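Local coordinates for protein OS-9 homolog (Saccharomyces cerevisiae, PDB 2YMA) that acts as a lectin of endoplasmic reticulum quality control, helping to recruit misfolded lumenal glycoproteins to the HRD1 ubiquitin ligase complex for degradation, and forms homodimers, at residues L88-D93 with F120-D125. Residues are numbered along the deposited sequence; the frame is centred on the assembly and turned at random.
Sequences LAEVVD and FTFNED
The phenyl ring of F122 is met obliquely by L88 and E90, two alternate residues of one strand, with the backbone of A89 between them. L88 approaches the far end of the ring: its CB stands 3.3 Å from F122 CZ, and its CD2 branch lies 3.6 Å from that same CZ. E90 touches farther back, its CG 3.7 Å from F122 CD2, while the plane of its carboxylate is tilted 34° from that of the ring. A phenylalanine suits the loop position because one ring is long enough to touch both L88 and E90. The second phenyl ring, F120, reaches the strand through CE1, 4.0 Å from L88 CD2, so a single leucine methyl touches both aromatic side chains. A branched, wholly apolar residue suits this place, because one branch can serve two rings. A89 adds its carbonyl carbon, 4.0 Å from F122 CE2; its own methyl points away from the loop. Residues 88-92 belong to strand 84-92, an inner strand of the mixed sheet in the Yos9 dimerization domain, and residues 120-125 to the loop joining strands 112-117 and 129-133. The rings thus pack that loop against the sheet where the dimer forms: T121 hydrogen-bonds N123 and D125 of the second subunit, and L88 also packs on L130 of that subunit. Glutamate suits this partly exposed position, since its CG methylene can lie by the ring while the carboxylate stays among polar partners. Beyond CG the chain is extended (chi2 -174°), carrying CD away from the backbone. A water accepts the N-H of F122, its oxygen 2.8 Å from F122 N, and makes a weak bond to E90 OE2 at 3.2 Å. The same OE2 forms a salt bridge with R34, whose guanidinium also donates to the carbonyl O of N123.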
ATOM      1  N   LEU A  88      -0.833  -0.953  -5.797  1.00 38.32           N
ATOM      2  CA  LEU A  88      -0.368  -2.313  -5.502  1.00 40.52           C
ATOM      3  C   LEU A  88      -1.061  -3.313  -6.391  1.00 37.21           C
ATOM      4  O   LEU A  88      -2.237  -3.155  -6.707  1.00 47.40           O
ATOM      5  CB  LEU A  88      -0.728  -2.742  -4.072  1.00 43.01           C
ATOM      6  CG  LEU A  88      -0.487  -1.979  -2.787  1.00 58.77           C
ATOM      7  CD1 LEU A  88      -1.245  -0.662  -2.792  1.00 66.01           C
ATOM      8  CD2 LEU A  88      -0.974  -2.876  -1.660  1.00 53.76           C
ATOM      9  N   ALA A  89      -0.357  -4.384  -6.722  1.00 48.54           N
ATOM     10  CA  ALA A  89      -0.937  -5.460  -7.512  1.00 43.98           C
ATOM     11  C   ALA A  89      -0.211  -6.770  -7.254  1.00 49.74           C
ATOM     12  O   ALA A  89       1.020  -6.792  -7.066  1.00 42.29           O
ATOM     13  CB  ALA A  89      -0.892  -5.105  -9.005  1.00 42.90           C
ATOM     14  N   GLU A  90      -0.976  -7.860  -7.221  1.00 45.39           N
ATOM     15  CA  GLU A  90      -0.389  -9.190  -7.182  1.00 48.58           C
ATOM     16  C   GLU A  90       0.327  -9.446  -8.498  1.00 54.83           C
ATOM     17  O   GLU A  90      -0.163  -9.086  -9.580  1.00 43.11           O
ATOM     18  CB  GLU A  90      -1.453 -10.274  -6.990  1.00 52.40           C
ATOM     19  CG  GLU A  90      -2.245 -10.189  -5.700  1.00 66.91           C
ATOM     20  CD  GLU A  90      -3.175 -11.381  -5.519  1.00 92.32           C
ATOM     21  OE1 GLU A  90      -3.010 -12.387  -6.246  1.00102.04           O
ATOM     22  OE2 GLU A  90      -4.068 -11.316  -4.648  1.00101.09           O
ATOM     23  N   VAL A  91       1.495 -10.060  -8.403  1.00 53.82           N
ATOM     24  CA  VAL A  91       2.182 -10.565  -9.577  1.00 53.33           C
ATOM     25  C   VAL A  91       2.024 -12.081  -9.581  1.00 49.96           C
ATOM     26  O   VAL A  91       2.452 -12.766  -8.644  1.00 55.71           O
ATOM     27  CB  VAL A  91       3.663 -10.163  -9.573  1.00 53.55           C
ATOM     28  CG1 VAL A  91       4.398 -10.840 -10.705  1.00 34.53           C
ATOM     29  CG2 VAL A  91       3.795  -8.642  -9.664  1.00 44.04           C
ATOM     30  N   VAL A  92       1.366 -12.604 -10.609  1.00 54.96           N
ATOM     31  CA  VAL A  92       1.180 -14.048 -10.722  1.00 56.87           C
ATOM     32  C   VAL A  92       1.898 -14.575 -11.957  1.00 57.49           C
ATOM     33  O   VAL A  92       2.248 -13.804 -12.852  1.00 60.97           O
ATOM     34  CB  VAL A  92      -0.317 -14.440 -10.803  1.00 52.25           C
ATOM     35  CG1 VAL A  92      -1.081 -13.904  -9.595  1.00 48.14           C
ATOM     36  CG2 VAL A  92      -0.936 -13.941 -12.116  1.00 45.40           C
ATOM     37  N   ASP A  93       2.115 -15.891 -12.000  1.00 64.21           N
ATOM     38  CA  ASP A  93       2.631 -16.540 -13.206  1.00 62.04           C
ATOM     39  C   ASP A  93       1.505 -17.034 -14.107  1.00 71.21           C
ATOM     40  O   ASP A  93       0.330 -16.746 -13.874  1.00 73.99           O
ATOM     41  CB  ASP A  93       3.552 -17.706 -12.856  1.00 64.44           C
ATOM     42  CG  ASP A  93       2.832 -18.816 -12.116  1.00 76.81           C
ATOM     43  OD1 ASP A  93       1.583 -18.873 -12.195  1.00 77.34           O
ATOM     44  OD2 ASP A  93       3.518 -19.635 -11.457  1.00 77.05           O
ATOM     45  N   PHE A 120       3.652  -9.599   1.453  1.00 58.12           N
ATOM     46  CA  PHE A 120       2.434  -8.817   1.563  1.00 61.71           C
ATOM     47  C   PHE A 120       1.253  -9.453   0.827  1.00 57.57           C
ATOM     48  O   PHE A 120       1.223  -9.515  -0.397  1.00 74.38           O
ATOM     49  CB  PHE A 120       2.638  -7.382   1.090  1.00 64.77           C
ATOM     50  CG  PHE A 120       1.541  -6.467   1.528  1.00 77.24           C
ATOM     51  CD1 PHE A 120       0.360  -6.394   0.811  1.00 66.13           C
ATOM     52  CD2 PHE A 120       1.670  -5.723   2.691  1.00 82.14           C
ATOM     53  CE1 PHE A 120      -0.661  -5.571   1.227  1.00 66.69           C
ATOM     54  CE2 PHE A 120       0.657  -4.894   3.112  1.00 76.76           C
ATOM     55  CZ  PHE A 120      -0.513  -4.814   2.379  1.00 62.92           C
ATOM     56  N   THR A 121       0.276  -9.914   1.594  1.00 62.13           N
ATOM     57  CA  THR A 121      -0.894 -10.556   1.033  1.00 71.79           C
ATOM     58  C   THR A 121      -2.062  -9.573   0.999  1.00 70.68           C
ATOM     59  O   THR A 121      -2.274  -8.795   1.931  1.00 71.51           O
ATOM     60  CB  THR A 121      -1.304 -11.803   1.853  1.00 67.87           C
ATOM     61  OG1 THR A 121      -1.661 -11.402   3.175  1.00 78.92           O
ATOM     62  CG2 THR A 121      -0.160 -12.820   1.929  1.00 67.71           C
ATOM     63  N   PHE A 122      -2.813  -9.619  -0.091  1.00 72.26           N
ATOM     64  CA  PHE A 122      -4.010  -8.811  -0.251  1.00 56.09           C
ATOM     65  C   PHE A 122      -5.214  -9.405   0.459  1.00 61.42           C
ATOM     66  O   PHE A 122      -5.407 -10.622   0.480  1.00 84.53           O
ATOM     67  CB  PHE A 122      -4.362  -8.701  -1.732  1.00 65.92           C
ATOM     68  CG  PHE A 122      -3.828  -7.475  -2.402  1.00 70.39           C
ATOM     69  CD1 PHE A 122      -4.461  -6.259  -2.231  1.00 68.08           C
ATOM     70  CD2 PHE A 122      -2.711  -7.540  -3.220  1.00 60.58           C
ATOM     71  CE1 PHE A 122      -3.990  -5.124  -2.857  1.00 55.34           C
ATOM     72  CE2 PHE A 122      -2.237  -6.404  -3.853  1.00 51.08           C
ATOM     73  CZ  PHE A 122      -2.882  -5.197  -3.670  1.00 62.82           C
ATOM     74  N   ASN A 123      -6.029  -8.534   1.038  1.00 54.76           N
ATOM     75  CA  ASN A 123      -7.361  -8.927   1.466  1.00 59.79           C
ATOM     76  C   ASN A 123      -8.317  -8.912   0.270  1.00 78.57           C
ATOM     77  O   ASN A 123      -8.169  -8.096  -0.661  1.00 60.39           O
ATOM     78  CB  ASN A 123      -7.876  -7.995   2.557  1.00 56.11           C
ATOM     79  CG  ASN A 123      -8.660  -8.732   3.611  1.00 82.69           C
ATOM     80  OD1 ASN A 123      -8.621  -9.959   3.678  1.00 94.74           O
ATOM     81  ND2 ASN A 123      -9.372  -7.991   4.448  1.00 95.58           N
ATOM     82  N   GLU A 124      -9.298  -9.808   0.304  1.00 70.89           N
ATOM     83  CA  GLU A 124     -10.206  -9.999  -0.822  1.00 88.00           C
ATOM     84  C   GLU A 124     -10.826  -8.681  -1.282  1.00 80.34           C
ATOM     85  O   GLU A 124     -10.980  -8.445  -2.478  1.00 79.62           O
ATOM     86  CB  GLU A 124     -11.306 -11.010  -0.469  1.00 85.28           C
ATOM     87  N   ASP A 125     -11.149  -7.815  -0.328  1.00 59.03           N
ATOM     88  CA  ASP A 125     -11.881  -6.587  -0.621  1.00 67.61           C
ATOM     89  C   ASP A 125     -11.020  -5.344  -0.895  1.00 64.46           C
ATOM     90  O   ASP A 125     -11.556  -4.250  -1.065  1.00 69.77           O
ATOM     91  CB  ASP A 125     -12.931  -6.299   0.466  1.00 77.39           C
ATOM     92  CG  ASP A 125     -12.332  -6.212   1.856  1.00103.75           C
ATOM     93  OD1 ASP A 125     -11.468  -7.049   2.197  1.00116.07           O
ATOM     94  OD2 ASP A 125     -12.736  -5.303   2.611  1.00106.91           O
TER
HETATM   95  O   HOH W   1      -2.328 -11.641  -1.928  1.00 67.70           O